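Local structure of methyltransferase-like protein 5 (Pyrococcus horikoshii, 1WY7) at residues A[24-28]-A[79-84]; A[134-138]-A[161-167]; A[155-159]-A[196-200]. The protein binds S-adenosyl-L-homocysteine and is probably an S-adenosylmethionine-dependent methyltransferase acting on RNA. One frame throughout, in Å; residues are numbered along the deposited sequence.

Contact 1 (A[24-28]-A[79-84]). With SAH (S-adenosyl-L-homocysteine), chain E.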
loop_
_atom_site.group_PDB
_atom_site.type_symbol
_atom_site.label_atom_id
_atom_site.label_comp_id
_atom_site.label_asym_id
_atom_site.label_seq_id
_atom_site.Cartn_x
_atom_site.Cartn_y
_atom_site.Cartn_z
ATOM N N TRP A 24 -5.981 1.935 16.363
ATOM C CA TRP A 24 -4.610 1.696 16.809
ATOM C C TRP A 24 -3.799 0.959 15.749
ATOM O O TRP A 24 -2.583 0.821 15.869
ATOM C CB TRP A 24 -4.607 0.909 18.122
ATOM C CG TRP A 24 -5.190 -0.430 18.013
ATOM C CD1 TRP A 24 -4.540 -1.584 17.693
ATOM C CD2 TRP A 24 -6.559 -0.775 18.211
ATOM N NE1 TRP A 24 -5.425 -2.634 17.680
ATOM C CE2 TRP A 24 -6.674 -2.165 17.995
ATOM C CE3 TRP A 24 -7.707 -0.046 18.549
ATOM C CZ2 TRP A 24 -7.896 -2.845 18.109
ATOM C CZ3 TRP A 24 -8.920 -0.717 18.662
ATOM C CH2 TRP A 24 -9.004 -2.104 18.442
ATOM N N LEU A 25 -4.484 0.480 14.717
ATOM C CA LEU A 25 -3.827 -0.212 13.616
ATOM C C LEU A 25 -3.918 0.669 12.363
ATOM O O LEU A 25 -3.583 0.228 11.261
ATOM C CB LEU A 25 -4.504 -1.555 13.325
ATOM C CG LEU A 25 -4.395 -2.700 14.331
ATOM C CD1 LEU A 25 -5.047 -3.947 13.731
ATOM C CD2 LEU A 25 -2.931 -2.972 14.651
ATOM N N GLU A 26 -4.383 1.904 12.551
ATOM C CA GLU A 26 -4.543 2.861 11.465
ATOM C C GLU A 26 -5.326 2.259 10.306
ATOM O O GLU A 26 -4.864 2.277 9.160
ATOM C CB GLU A 26 -3.175 3.331 10.954
ATOM C CG GLU A 26 -2.319 4.082 11.965
ATOM C CD GLU A 26 -1.208 4.872 11.295
ATOM O OE1 GLU A 26 -0.265 5.304 11.991
ATOM O OE2 GLU A 26 -1.281 5.068 10.064
ATOM N N GLN A 27 -6.512 1.731 10.590
ATOM C CA GLN A 27 -7.321 1.125 9.538
ATOM C C GLN A 27 -8.286 2.073 8.831
ATOM O O GLN A 27 -9.381 2.357 9.320
ATOM C CB GLN A 27 -8.109 -0.082 10.065
ATOM C CG GLN A 27 -7.244 -1.245 10.563
ATOM C CD GLN A 27 -8.069 -2.477 10.932
ATOM O OE1 GLN A 27 -9.210 -2.368 11.395
ATOM N NE2 GLN A 27 -7.488 -3.652 10.739
ATOM N N TYR A 28 -7.855 2.570 7.680
ATOM C CA TYR A 28 -8.683 3.426 6.840
ATOM C C TYR A 28 -8.347 2.958 5.423
ATOM O O TYR A 28 -7.186 2.709 5.103
ATOM C CB TYR A 28 -8.344 4.920 7.037
ATOM C CG TYR A 28 -6.947 5.319 6.605
ATOM C CD1 TYR A 28 -6.644 5.536 5.258
ATOM C CD2 TYR A 28 -5.910 5.424 7.535
ATOM C CE1 TYR A 28 -5.346 5.834 4.844
ATOM C CE2 TYR A 28 -4.607 5.722 7.127
ATOM C CZ TYR A 28 -4.335 5.918 5.781
ATOM O OH TYR A 28 -3.040 6.132 5.366
ATOM N N GLU A 79 -1.921 -9.017 5.772
ATOM C CA GLU A 79 -2.758 -8.271 6.700
ATOM C C GLU A 79 -2.852 -9.015 8.038
ATOM O O GLU A 79 -3.103 -10.220 8.066
ATOM C CB GLU A 79 -4.145 -8.106 6.082
ATOM C CG GLU A 79 -5.220 -7.618 7.021
ATOM C CD GLU A 79 -4.902 -6.265 7.598
ATOM O OE1 GLU A 79 -4.604 -5.331 6.824
ATOM O OE2 GLU A 79 -4.956 -6.135 8.829
ATOM N N VAL A 80 -2.670 -8.294 9.143
ATOM C CA VAL A 80 -2.710 -8.909 10.473
ATOM C C VAL A 80 -4.117 -9.130 11.021
ATOM O O VAL A 80 -4.324 -9.985 11.879
ATOM C CB VAL A 80 -1.942 -8.054 11.513
ATOM C CG1 VAL A 80 -2.692 -6.761 11.777
ATOM C CG2 VAL A 80 -1.751 -8.837 12.812
ATOM N N ASP A 81 -5.082 -8.372 10.516
ATOM C CA ASP A 81 -6.442 -8.465 11.014
ATOM C C ASP A 81 -7.423 -9.277 10.162
ATOM O O ASP A 81 -7.808 -8.869 9.068
ATOM C CB ASP A 81 -6.980 -7.051 11.242
ATOM C CG ASP A 81 -8.352 -7.043 11.884
ATOM O OD1 ASP A 81 -8.923 -5.947 12.048
ATOM O OD2 ASP A 81 -8.868 -8.131 12.228
ATOM N N LYS A 82 -7.835 -10.423 10.697
ATOM C CA LYS A 82 -8.775 -11.318 10.025
ATOM C C LYS A 82 -10.055 -10.612 9.575
ATOM O O LYS A 82 -10.568 -10.874 8.483
ATOM C CB LYS A 82 -9.140 -12.478 10.958
ATOM C CG LYS A 82 -10.322 -13.338 10.500
ATOM C CD LYS A 82 -10.128 -13.900 9.092
ATOM C CE LYS A 82 -11.118 -15.040 8.797
ATOM N NZ LYS A 82 -12.539 -14.678 9.090
ATOM N N GLU A 83 -10.573 -9.729 10.420
ATOM C CA GLU A 83 -11.795 -8.995 10.095
ATOM C C GLU A 83 -11.650 -8.127 8.850
ATOM O O GLU A 83 -12.627 -7.849 8.156
ATOM C CB GLU A 83 -12.207 -8.130 11.277
ATOM C CG GLU A 83 -12.772 -8.925 12.433
ATOM C CD GLU A 83 -12.857 -8.097 13.695
ATOM O OE1 GLU A 83 -11.805 -7.910 14.354
ATOM O OE2 GLU A 83 -13.970 -7.623 14.015
ATOM N N ALA A 84 -10.424 -7.696 8.577
ATOM C CA ALA A 84 -10.153 -6.891 7.399
ATOM C C ALA A 84 -10.098 -7.839 6.205
ATOM O O ALA A 84 -10.562 -7.508 5.116
ATOM C CB ALA A 84 -8.818 -6.146 7.563
HETATM N N SAH E . -7.486 -0.333 3.210
HETATM C CA SAH E . -6.120 0.081 2.831
HETATM C CB SAH E . -5.179 -0.355 3.965
HETATM C CG SAH E . -5.124 0.788 4.914
HETATM S SD SAH E . -4.199 0.764 6.462
HETATM C C SAH E . -5.836 -0.529 1.484
HETATM O O SAH E . -6.823 -0.883 0.767
HETATM O OXT SAH E . -4.595 -0.634 1.207
HETATM C "C5'" SAH E . -3.046 -0.587 6.356
HETATM C "C4'" SAH E . -3.352 -1.903 7.089
HETATM O "O4'" SAH E . -2.195 -2.289 7.874
HETATM C "C3'" SAH E . -4.457 -1.860 8.147
HETATM O "O3'" SAH E . -5.576 -2.493 7.495
HETATM C "C2'" SAH E . -3.973 -2.743 9.309
HETATM O "O2'" SAH E . -4.809 -3.716 9.893
HETATM C "C1'" SAH E . -2.629 -3.274 8.782
HETATM N N9 SAH E . -1.606 -3.450 9.803
HETATM C C8 SAH E . -1.284 -2.672 10.901
HETATM N N7 SAH E . -0.278 -3.132 11.601
HETATM C C5 SAH E . 0.100 -4.291 10.930
HETATM C C6 SAH E . 1.121 -5.256 11.145
HETATM N N6 SAH E . 1.987 -5.163 12.178
HETATM N N1 SAH E . 1.244 -6.322 10.286
HETATM C C2 SAH E . 0.381 -6.407 9.247
HETATM N N3 SAH E . -0.625 -5.557 8.933
HETATM C C4 SAH E . -0.714 -4.503 9.820
#
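The ribose end of the S-adenosyl-L-homocysteine pocket is built here, where Gln27 meets Asp81, at the start of the helix that follows a strand of the Rossmann-like fold. Gln27 NE2 donates to Asp81 OD1 at 3.0 Å, on the anti lone pair of that oxygen. The amide and carboxylate lie nearly coplanar, 4° apart. The same NE2 donates to SAH O2' at 2.8 Å in an almost straight bond of 172°. With CG anti to its carbonyl carbon (chi1 -63°) and an extended chain beyond, Gln27 reaches both acceptors. Glu79 takes both ribose hydroxyls, O2' on OE2 at 2.6 Å and O3' on OE1 at 3.1 Å. This carboxylate grip on the ribose is characteristic of class I methyltransferases. Glu79 OE2 also accepts from Asp81 N, which helps hold the carboxylate in place. Asp81 is the N-cap of the following helix, and its OD2 accepts from Glu83 N at 3.0 Å, met from above the carboxylate plane. Leu25 CD2 and Val80 CG1 touch the adenine, and Leu25 CD1 meets Val80 CG1 at 4.2 Å. Segment 24-28 lies in the loop between helices 6-13 and 32-44, while 79-84 joins strand 74-79 to helix 82-91.

Contact 2 (A[134-138]-A[161-167])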
loop_
_atom_site.group_PDB
_atom_site.type_symbol
_atom_site.label_atom_id
_atom_site.label_comp_id
_atom_site.label_asym_id
_atom_site.label_seq_id
_atom_site.Cartn_x
_atom_site.Cartn_y
_atom_site.Cartn_z
ATOM N N LEU A 134 8.682 -1.062 6.013
ATOM C CA LEU A 134 9.773 -0.674 5.124
ATOM C C LEU A 134 10.861 -1.741 5.153
ATOM O O LEU A 134 11.365 -2.135 4.102
ATOM C CB LEU A 134 10.340 0.684 5.528
ATOM C CG LEU A 134 9.385 1.842 5.242
ATOM C CD1 LEU A 134 9.795 3.072 6.027
ATOM C CD2 LEU A 134 9.377 2.111 3.742
ATOM N N LEU A 135 11.213 -2.220 6.352
ATOM C CA LEU A 135 12.229 -3.273 6.474
ATOM C C LEU A 135 11.832 -4.512 5.678
ATOM O O LEU A 135 12.631 -5.043 4.926
ATOM C CB LEU A 135 12.450 -3.679 7.944
ATOM C CG LEU A 135 13.611 -2.996 8.675
ATOM C CD1 LEU A 135 13.676 -3.495 10.127
ATOM C CD2 LEU A 135 14.915 -3.295 7.942
ATOM N N LYS A 136 10.604 -4.984 5.866
ATOM C CA LYS A 136 10.129 -6.162 5.147
ATOM C C LYS A 136 10.102 -5.922 3.633
ATOM O O LYS A 136 10.554 -6.759 2.857
ATOM C CB LYS A 136 8.736 -6.544 5.642
ATOM C CG LYS A 136 8.130 -7.749 4.955
ATOM C CD LYS A 136 9.017 -8.976 5.103
ATOM C CE LYS A 136 9.277 -9.303 6.572
ATOM N NZ LYS A 136 10.232 -10.429 6.671
ATOM N N ALA A 137 9.564 -4.782 3.216
ATOM C CA ALA A 137 9.500 -4.450 1.790
ATOM C C ALA A 137 10.898 -4.489 1.175
ATOM O O ALA A 137 11.109 -5.085 0.125
ATOM C CB ALA A 137 8.868 -3.044 1.585
ATOM N N PHE A 138 11.860 -3.855 1.833
ATOM C CA PHE A 138 13.230 -3.844 1.322
ATOM C C PHE A 138 13.837 -5.244 1.275
ATOM O O PHE A 138 14.644 -5.564 0.402
ATOM C CB PHE A 138 14.085 -2.926 2.184
ATOM C CG PHE A 138 13.690 -1.487 2.090
ATOM C CD1 PHE A 138 13.885 -0.629 3.161
ATOM C CD2 PHE A 138 13.099 -0.993 0.928
ATOM C CE1 PHE A 138 13.498 0.696 3.086
ATOM C CE2 PHE A 138 12.710 0.330 0.839
ATOM C CZ PHE A 138 12.909 1.179 1.922
ATOM N N PHE A 161 16.592 6.171 5.961
ATOM C CA PHE A 161 16.323 4.764 6.248
ATOM C C PHE A 161 16.461 3.876 5.007
ATOM O O PHE A 161 17.090 2.815 5.062
ATOM C CB PHE A 161 14.926 4.610 6.853
ATOM C CG PHE A 161 14.656 3.243 7.435
ATOM C CD1 PHE A 161 14.052 2.252 6.672
ATOM C CD2 PHE A 161 14.966 2.965 8.769
ATOM C CE1 PHE A 161 13.753 1.014 7.221
ATOM C CE2 PHE A 161 14.671 1.728 9.328
ATOM C CZ PHE A 161 14.062 0.751 8.556
ATOM N N SER A 162 15.892 4.308 3.886
ATOM C CA SER A 162 15.980 3.516 2.670
ATOM C C SER A 162 17.430 3.388 2.219
ATOM O O SER A 162 17.857 2.340 1.737
ATOM C CB SER A 162 15.143 4.149 1.543
ATOM O OG SER A 162 15.673 5.402 1.136
ATOM N N TRP A 163 18.190 4.465 2.367
ATOM C CA TRP A 163 19.587 4.446 1.961
ATOM C C TRP A 163 20.385 3.426 2.766
ATOM O O TRP A 163 21.143 2.632 2.208
ATOM C CB TRP A 163 20.219 5.822 2.138
ATOM C CG TRP A 163 21.605 5.867 1.599
ATOM C CD1 TRP A 163 22.749 6.110 2.298
ATOM C CD2 TRP A 163 22.001 5.618 0.247
ATOM N NE1 TRP A 163 23.837 6.028 1.464
ATOM C CE2 TRP A 163 23.409 5.727 0.198
ATOM C CE3 TRP A 163 21.306 5.314 -0.932
ATOM C CZ2 TRP A 163 24.137 5.543 -0.983
ATOM C CZ3 TRP A 163 22.032 5.130 -2.107
ATOM C CH2 TRP A 163 23.434 5.246 -2.121
ATOM N N GLU A 164 20.208 3.451 4.081
ATOM C CA GLU A 164 20.917 2.525 4.946
ATOM C C GLU A 164 20.582 1.093 4.596
ATOM O O GLU A 164 21.321 0.183 4.943
ATOM C CB GLU A 164 20.553 2.781 6.391
ATOM C CG GLU A 164 20.827 4.185 6.806
ATOM C CD GLU A 164 20.528 4.407 8.263
ATOM O OE1 GLU A 164 20.554 5.580 8.678
ATOM O OE2 GLU A 164 20.274 3.412 8.985
ATOM N N HIS A 165 19.466 0.887 3.905
ATOM C CA HIS A 165 19.078 -0.466 3.531
ATOM C C HIS A 165 19.293 -0.763 2.056
ATOM O O HIS A 165 18.705 -1.698 1.512
ATOM C CB HIS A 165 17.630 -0.728 3.942
ATOM C CG HIS A 165 17.449 -0.844 5.421
ATOM N ND1 HIS A 165 17.774 -1.988 6.121
ATOM C CD2 HIS A 165 17.050 0.061 6.348
ATOM C CE1 HIS A 165 17.583 -1.780 7.411
ATOM N NE2 HIS A 165 17.144 -0.548 7.578
ATOM N N GLY A 166 20.146 0.036 1.421
ATOM C CA GLY A 166 20.466 -0.169 0.020
ATOM C C GLY A 166 19.427 0.216 -1.021
ATOM O O GLY A 166 19.437 -0.328 -2.131
ATOM N N PHE A 167 18.536 1.143 -0.682
ATOM C CA PHE A 167 17.504 1.589 -1.623
ATOM C C PHE A 167 17.534 3.097 -1.840
ATOM O O PHE A 167 17.883 3.867 -0.945
ATOM C CB PHE A 167 16.099 1.185 -1.132
ATOM C CG PHE A 167 15.765 -0.268 -1.366
ATOM C CD1 PHE A 167 16.395 -1.274 -0.631
ATOM C CD2 PHE A 167 14.844 -0.631 -2.345
ATOM C CE1 PHE A 167 16.115 -2.617 -0.874
ATOM C CE2 PHE A 167 14.558 -1.970 -2.597
ATOM C CZ PHE A 167 15.193 -2.966 -1.863
#
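Segment 134-138 is helical, and its Phe138 comes closest by backbone to His165, CA to CA 7.1 Å, in the turn between helix 152-164 and strand 167-179. A Schellman motif closes the helix: Phe167 N donates to Ser162 O and Gly166 N to Trp163 O, with Gly166 at positive phi. The turn brings Phe167 back against Phe138. Their rings form an offset stack, centroids 4.5 Å apart and planes at 26°, with Phe138 CD2 over the centre of the Phe167 face. Phe138 CG lies anti to its carbonyl carbon (chi1 -66°), which sends the ring across to segment 161-167. Phe161 CD1 meets the edge of the Phe138 ring, 3.9 Å from CE1. Ser162 CB is 3.7 Å from Phe138 CZ, and His165 CB is 3.8 Å from Phe138 CD1. Phe161 in turn packs its ring atoms on helix 131-140, with CE1 against Leu134 CB and CZ at 3.8 Å from Leu135 CG. Ser162 OG turns back to Ile158 O and Glu159 O of its own helix. Helix 131-140 rests Leu134 and Ala137 on strands 115-118 and 143-149, and Phe200 of strand 191-202 meets Phe138 edge-to-face.

Contact 3 (A[155-159]-A[196-200])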
loop_
_atom_site.group_PDB
_atom_site.type_symbol
_atom_site.label_atom_id
_atom_site.label_comp_id
_atom_site.label_asym_id
_atom_site.label_seq_id
_atom_site.Cartn_x
_atom_site.Cartn_y
_atom_site.Cartn_z
ATOM N N ARG A 155 10.176 12.852 5.701
ATOM C CA ARG A 155 10.930 12.800 4.452
ATOM C C ARG A 155 12.411 12.532 4.713
ATOM O O ARG A 155 13.037 11.717 4.030
ATOM C CB ARG A 155 10.772 14.114 3.686
ATOM C CG ARG A 155 9.342 14.392 3.259
ATOM C CD ARG A 155 9.182 15.716 2.528
ATOM N NE ARG A 155 8.011 15.669 1.662
ATOM C CZ ARG A 155 7.582 16.673 0.900
ATOM N NH1 ARG A 155 6.503 16.506 0.144
ATOM N NH2 ARG A 155 8.220 17.842 0.895
ATOM N N ARG A 156 12.972 13.238 5.693
ATOM C CA ARG A 156 14.377 13.067 6.053
ATOM C C ARG A 156 14.627 11.625 6.476
ATOM O O ARG A 156 15.586 10.995 6.041
ATOM C CB ARG A 156 14.752 14.006 7.213
ATOM C CG ARG A 156 16.114 13.687 7.839
ATOM C CD ARG A 156 16.422 14.515 9.096
ATOM N NE ARG A 156 16.590 15.935 8.794
ATOM C CZ ARG A 156 17.120 16.826 9.630
ATOM N NH1 ARG A 156 17.229 18.098 9.260
ATOM N NH2 ARG A 156 17.545 16.446 10.834
ATOM N N PHE A 157 13.755 11.105 7.330
ATOM C CA PHE A 157 13.904 9.730 7.796
ATOM C C PHE A 157 13.791 8.710 6.667
ATOM O O PHE A 157 14.663 7.853 6.508
ATOM C CB PHE A 157 12.877 9.400 8.885
ATOM C CG PHE A 157 12.757 7.920 9.172
ATOM C CD1 PHE A 157 11.706 7.173 8.646
ATOM C CD2 PHE A 157 13.714 7.267 9.942
ATOM C CE1 PHE A 157 11.612 5.804 8.884
ATOM C CE2 PHE A 157 13.629 5.899 10.184
ATOM C CZ PHE A 157 12.577 5.167 9.654
ATOM N N ILE A 158 12.722 8.800 5.884
ATOM C CA ILE A 158 12.519 7.875 4.782
ATOM C C ILE A 158 13.722 7.829 3.845
ATOM O O ILE A 158 14.152 6.757 3.414
ATOM C CB ILE A 158 11.263 8.253 3.983
ATOM C CG1 ILE A 158 10.029 8.057 4.858
ATOM C CG2 ILE A 158 11.152 7.383 2.729
ATOM C CD1 ILE A 158 9.692 6.610 5.131
ATOM N N GLU A 159 14.263 8.996 3.528
ATOM C CA GLU A 159 15.405 9.080 2.628
ATOM C C GLU A 159 16.623 8.397 3.254
ATOM O O GLU A 159 17.351 7.661 2.586
ATOM C CB GLU A 159 15.708 10.553 2.332
ATOM C CG GLU A 159 16.120 10.820 0.897
ATOM C CD GLU A 159 14.971 10.690 -0.093
ATOM O OE1 GLU A 159 15.192 10.082 -1.157
ATOM O OE2 GLU A 159 13.859 11.201 0.176
ATOM N N ASP A 196 3.149 11.658 0.586
ATOM C CA ASP A 196 4.094 11.470 -0.499
ATOM C C ASP A 196 3.940 10.012 -0.904
ATOM O O ASP A 196 3.806 9.128 -0.048
ATOM C CB ASP A 196 5.544 11.673 -0.039
ATOM C CG ASP A 196 5.874 13.116 0.253
ATOM O OD1 ASP A 196 6.572 13.351 1.259
ATOM O OD2 ASP A 196 5.449 14.007 -0.513
ATOM N N ILE A 197 3.944 9.768 -2.204
ATOM C CA ILE A 197 3.876 8.417 -2.726
ATOM C C ILE A 197 5.306 8.180 -3.221
ATOM O O ILE A 197 5.793 8.887 -4.111
ATOM C CB ILE A 197 2.874 8.319 -3.892
ATOM C CG1 ILE A 197 1.480 8.704 -3.394
ATOM C CG2 ILE A 197 2.894 6.914 -4.474
ATOM C CD1 ILE A 197 0.414 8.667 -4.458
ATOM N N TYR A 198 5.986 7.210 -2.620
ATOM C CA TYR A 198 7.366 6.915 -2.983
ATOM C C TYR A 198 7.535 5.684 -3.838
ATOM O O TYR A 198 6.726 4.766 -3.797
ATOM C CB TYR A 198 8.237 6.658 -1.741
ATOM C CG TYR A 198 8.492 7.816 -0.816
ATOM C CD1 TYR A 198 7.563 8.176 0.163
ATOM C CD2 TYR A 198 9.698 8.519 -0.873
ATOM C CE1 TYR A 198 7.835 9.209 1.071
ATOM C CE2 TYR A 198 9.977 9.550 0.029
ATOM C CZ TYR A 198 9.040 9.887 0.991
ATOM O OH TYR A 198 9.290 10.935 1.839
ATOM N N ARG A 199 8.621 5.682 -4.597
ATOM C CA ARG A 199 9.022 4.538 -5.390
ATOM C C ARG A 199 10.492 4.364 -5.027
ATOM O O ARG A 199 11.299 5.259 -5.280
ATOM C CB ARG A 199 8.921 4.780 -6.883
ATOM C CG ARG A 199 9.404 3.541 -7.639
ATOM C CD ARG A 199 9.398 3.690 -9.132
ATOM N NE ARG A 199 9.793 2.429 -9.757
ATOM C CZ ARG A 199 11.046 2.091 -10.048
ATOM N NH1 ARG A 199 11.290 0.912 -10.609
ATOM N NH2 ARG A 199 12.049 2.937 -9.794
ATOM N N PHE A 200 10.824 3.236 -4.412
ATOM C CA PHE A 200 12.193 2.929 -4.001
ATOM C C PHE A 200 12.732 1.858 -4.951
ATOM O O PHE A 200 11.991 0.970 -5.371
ATOM C CB PHE A 200 12.214 2.357 -2.576
ATOM C CG PHE A 200 11.605 3.260 -1.530
ATOM C CD1 PHE A 200 12.368 4.228 -0.900
ATOM C CD2 PHE A 200 10.288 3.082 -1.124
ATOM C CE1 PHE A 200 11.834 5.005 0.128
ATOM C CE2 PHE A 200 9.745 3.848 -0.100
ATOM C CZ PHE A 200 10.516 4.810 0.529
HETATM O O HOH W 1 11.666 12.869 0.549
#
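Helix 152-164 packs on strand 191-202 of the seven-stranded methyltransferase sheet, and Arg155 and Asp196 join the two with a bidentate salt bridge. The axes of the two short segments run nearly parallel, 13° apart, with a closest approach of 11.8 Å. Arg155 grips the carboxylate side-on. NE donates to Asp196 OD1 at 2.8 Å, nearly straight at 169°, and NH1 donates to Asp196 OD2, also at 2.8 Å. Both oxygens are met on the syn side, and the guanidinium and carboxylate planes are 23° apart. The Arg155 chain is extended from CG to NE, which carries the charged group from the helix out to the strand. Asp196 is buried, and its OD2 has a second partner, Thr174 OG1 of strand 167-179, which hydrogen-bonds to it. The two contacts help fix the carboxylate's rotation. A methionine in place of Arg155 would probably leave the buried Asp196 carboxylate without this cationic partner and its OD1 without this donor.

Tyr198 lies between the salt bridge and the apolar part. Its OH stands 3.7 Å from Arg155 CG. A water donates to Glu159 OE2 and, weakly, to Tyr198 OH, a loose link between helix and strand. Along the strand, backbone bonds tie Asp196 to His148, Tyr198 to Ser146 and Ile197 to Leu173, so both neighbouring strands hold it. Ile158, about one turn along the helix from Arg155, points its side chain at the strand. Its CG2, anti to the backbone N, lies over one face of the Tyr198 ring in a CH-pi contact, 3.9 Å from the centroid. The same methyl meets Phe200 at the ring edge, with Ile158 CG2 3.4 Å from Phe200 CZ.

Overall arrangement
Contact 1 stands apart, its centre 23 Å from those of contacts 2 and 3, and comes first along the chain. It sits at the cofactor pocket, after strand 74-79. Contacts 2 and 3 have centres 10 Å apart and lie at the other end of the sheet, where strands 191-202 and 167-179 run. They share helix 152-164, and their segments alternate in sequence. They also touch: Leu134 CD1 meets Ile158 CD1 at 3.7 Å, and Phe200 packs on Phe138, Ser162 and Phe167. Together they join helices 131-140 and 152-164 to the C-terminal strands as one packed layer, while contact 1 serves ligand binding.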